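Local coordinates for protein adhesin (Neisseria gonorrhoeae, PDB 6GQ4) that is an adhesin complex protein of the ACP/MliC-like family, studied as a vaccine antigen that raises bactericidal antibodies, and probably serves in adhesion, at residues Y27-G33 / M76-Y81. Residues are numbered along the deposited sequence; the frame is centred on the assembly and turned at random.
Sequences YGFNKQG and MDSKSY. With NA (sodium ion), chain B.
F29 drives the edge of its ring into the face of Y81, where CZ comes to 3.6 Å from Y81 CG. The two planes stand at 71° in a T-shaped pair. CZ is the bump, meeting the Y81 ring off-centre, toward its rim. The F29 edge also fits under the bend at 77-78, CE2 lying 3.9 Å from D77 C, with S78 N approaching obliquely. With chi1 at 78° the Y81 ring is folded back over its own backbone, and it presents a face to F29. Two residues back along the strand, Y27 offers a ring face to M76. The M76 side chain curls at its last two torsions, so that its methyl lies over this face, CE 3.7 Å from the centroid, a CH-pi contact; the hydroxyl of Y27 is hydrogen-bonded to that of Y15. At the end of the type I turn from N30 to G33, the carbonyl G33 O reaches the loop and accepts from S78 N (2.9 Å) in the carbonyl plane, though the bond is bent at the hydrogen (135°). G33, with positive phi, brings its bare CA to 3.7 Å from S78 OG. D77 holds the loop's bend in an Asx motif, OD1 accepting from S80 N (2.9 Å), while S80 OG accepts from D77 N. Y81 O binds the sodium ion, whose protein ligands also include Y15 and Q84. The arrangement thus packs the loop that connects strands 70-73 and 86-89 against strand 22-29 and the turn that follows it in the antiparallel ACP-like fold, beside its sodium site.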
loop_
_atom_site.group_PDB
_atom_site.type_symbol
_atom_site.label_atom_id
_atom_site.label_comp_id
_atom_site.label_asym_id
_atom_site.label_seq_id
_atom_site.Cartn_x
_atom_site.Cartn_y
_atom_site.Cartn_z
ATOM N N TYR A 27 5.727 3.201 2.214
ATOM C CA TYR A 27 4.717 4.117 2.683
ATOM C C TYR A 27 5.369 5.379 3.244
ATOM O O TYR A 27 6.346 5.246 3.953
ATOM C CB TYR A 27 3.870 3.469 3.766
ATOM C CG TYR A 27 3.126 2.246 3.282
ATOM C CD1 TYR A 27 1.899 2.348 2.640
ATOM C CD2 TYR A 27 3.609 0.980 3.538
ATOM C CE1 TYR A 27 1.249 1.206 2.216
ATOM C CE2 TYR A 27 2.988 -0.181 3.088
ATOM C CZ TYR A 27 1.769 -0.053 2.458
ATOM O OH TYR A 27 1.105 -1.162 2.001
ATOM N N GLY A 28 4.863 6.520 2.816
ATOM C CA GLY A 28 5.196 7.795 3.444
ATOM C C GLY A 28 4.299 8.045 4.659
ATOM O O GLY A 28 3.141 7.628 4.731
ATOM N N PHE A 29 4.918 8.712 5.652
ATOM C CA PHE A 29 4.253 8.993 6.914
ATOM C C PHE A 29 4.438 10.462 7.245
ATOM O O PHE A 29 5.468 11.048 6.950
ATOM C CB PHE A 29 4.786 8.194 8.103
ATOM C CG PHE A 29 4.486 6.726 8.020
ATOM C CD1 PHE A 29 5.313 5.925 7.266
ATOM C CD2 PHE A 29 3.402 6.169 8.694
ATOM C CE1 PHE A 29 5.042 4.577 7.137
ATOM C CE2 PHE A 29 3.122 4.816 8.558
ATOM C CZ PHE A 29 3.987 4.022 7.806
ATOM N N ASN A 30 3.404 11.016 7.875
ATOM C CA ASN A 30 3.469 12.376 8.351
ATOM C C ASN A 30 3.870 12.319 9.833
ATOM O O ASN A 30 4.037 11.238 10.461
ATOM C CB ASN A 30 2.201 13.176 8.030
ATOM C CG ASN A 30 0.975 12.676 8.756
ATOM O OD1 ASN A 30 1.072 12.018 9.807
ATOM N ND2 ASN A 30 -0.180 12.985 8.175
ATOM N N LYS A 31 4.003 13.526 10.410
ATOM C CA LYS A 31 4.443 13.664 11.798
ATOM C C LYS A 31 3.477 12.992 12.775
ATOM O O LYS A 31 3.919 12.585 13.888
ATOM C CB LYS A 31 4.716 15.142 12.118
ATOM C CG LYS A 31 5.070 15.402 13.573
ATOM C CD LYS A 31 5.320 16.853 13.860
ATOM C CE LYS A 31 5.597 17.039 15.318
ATOM N NZ LYS A 31 7.023 16.754 15.584
ATOM N N GLN A 32 2.186 12.864 12.409
ATOM C CA GLN A 32 1.210 12.269 13.282
ATOM C C GLN A 32 1.196 10.747 13.210
ATOM O O GLN A 32 0.423 10.119 13.927
ATOM C CB GLN A 32 -0.128 12.918 13.005
ATOM C CG GLN A 32 -0.158 14.418 13.390
ATOM C CD GLN A 32 0.525 15.380 12.403
ATOM O OE1 GLN A 32 0.347 15.195 11.156
ATOM N NE2 GLN A 32 1.301 16.396 12.915
ATOM N N GLY A 33 1.980 10.182 12.277
ATOM C CA GLY A 33 2.047 8.754 12.070
ATOM C C GLY A 33 0.980 8.293 11.120
ATOM O O GLY A 33 0.766 7.094 11.056
ATOM N N MET A 76 -4.527 2.413 8.415
ATOM C CA MET A 76 -3.047 2.480 8.288
ATOM C C MET A 76 -2.495 3.625 9.108
ATOM O O MET A 76 -2.775 4.762 8.861
ATOM C CB MET A 76 -2.634 2.682 6.831
ATOM C CG MET A 76 -2.946 1.497 5.998
ATOM S SD MET A 76 -1.781 0.134 6.287
ATOM C CE MET A 76 -0.449 0.495 5.151
ATOM N N ASP A 77 -1.596 3.256 10.008
ATOM C CA ASP A 77 -0.793 4.238 10.745
ATOM C C ASP A 77 0.498 3.572 11.181
ATOM O O ASP A 77 0.766 2.420 10.880
ATOM C CB ASP A 77 -1.595 4.822 11.910
ATOM C CG ASP A 77 -2.011 3.809 12.953
ATOM O OD1 ASP A 77 -1.316 2.777 13.148
ATOM O OD2 ASP A 77 -3.051 4.057 13.546
ATOM N N SER A 78 1.349 4.359 11.853
ATOM C CA SER A 78 2.659 3.907 12.232
ATOM C C SER A 78 2.617 2.654 13.135
ATOM O O SER A 78 3.602 1.917 13.161
ATOM C CB SER A 78 3.456 5.088 12.850
ATOM O OG SER A 78 2.767 5.631 13.975
ATOM N N LYS A 79 1.509 2.464 13.888
ATOM C CA LYS A 79 1.273 1.277 14.717
ATOM C C LYS A 79 0.932 0.059 13.842
ATOM O O LYS A 79 1.501 -1.014 14.005
ATOM C CB LYS A 79 0.152 1.560 15.728
ATOM C CG LYS A 79 0.505 2.559 16.818
ATOM C CD LYS A 79 -0.543 2.693 17.907
ATOM C CE LYS A 79 -1.864 3.227 17.395
ATOM N NZ LYS A 79 -1.723 4.585 16.818
ATOM N N SER A 80 0.008 0.251 12.893
ATOM C CA SER A 80 -0.736 -0.825 12.252
ATOM C C SER A 80 -0.096 -1.334 10.953
ATOM O O SER A 80 -0.453 -2.437 10.526
ATOM C CB SER A 80 -2.175 -0.416 11.946
ATOM O OG SER A 80 -2.226 0.396 10.771
ATOM N N TYR A 81 0.763 -0.517 10.325
ATOM C CA TYR A 81 0.988 -0.630 8.904
ATOM C C TYR A 81 1.656 -1.965 8.567
ATOM O O TYR A 81 1.474 -2.472 7.418
ATOM C CB TYR A 81 1.716 0.574 8.320
ATOM C CG TYR A 81 3.178 0.555 8.602
ATOM C CD1 TYR A 81 3.641 0.811 9.893
ATOM C CD2 TYR A 81 4.092 0.094 7.666
ATOM C CE1 TYR A 81 5.000 0.757 10.173
ATOM C CE2 TYR A 81 5.440 0.064 7.942
ATOM C CZ TYR A 81 5.887 0.333 9.215
ATOM O OH TYR A 81 7.223 0.235 9.492
HETATM NA NA NA B . 1.034 -4.006 5.580
HETATM O O HOH W 1 -0.044 -3.021 4.830
#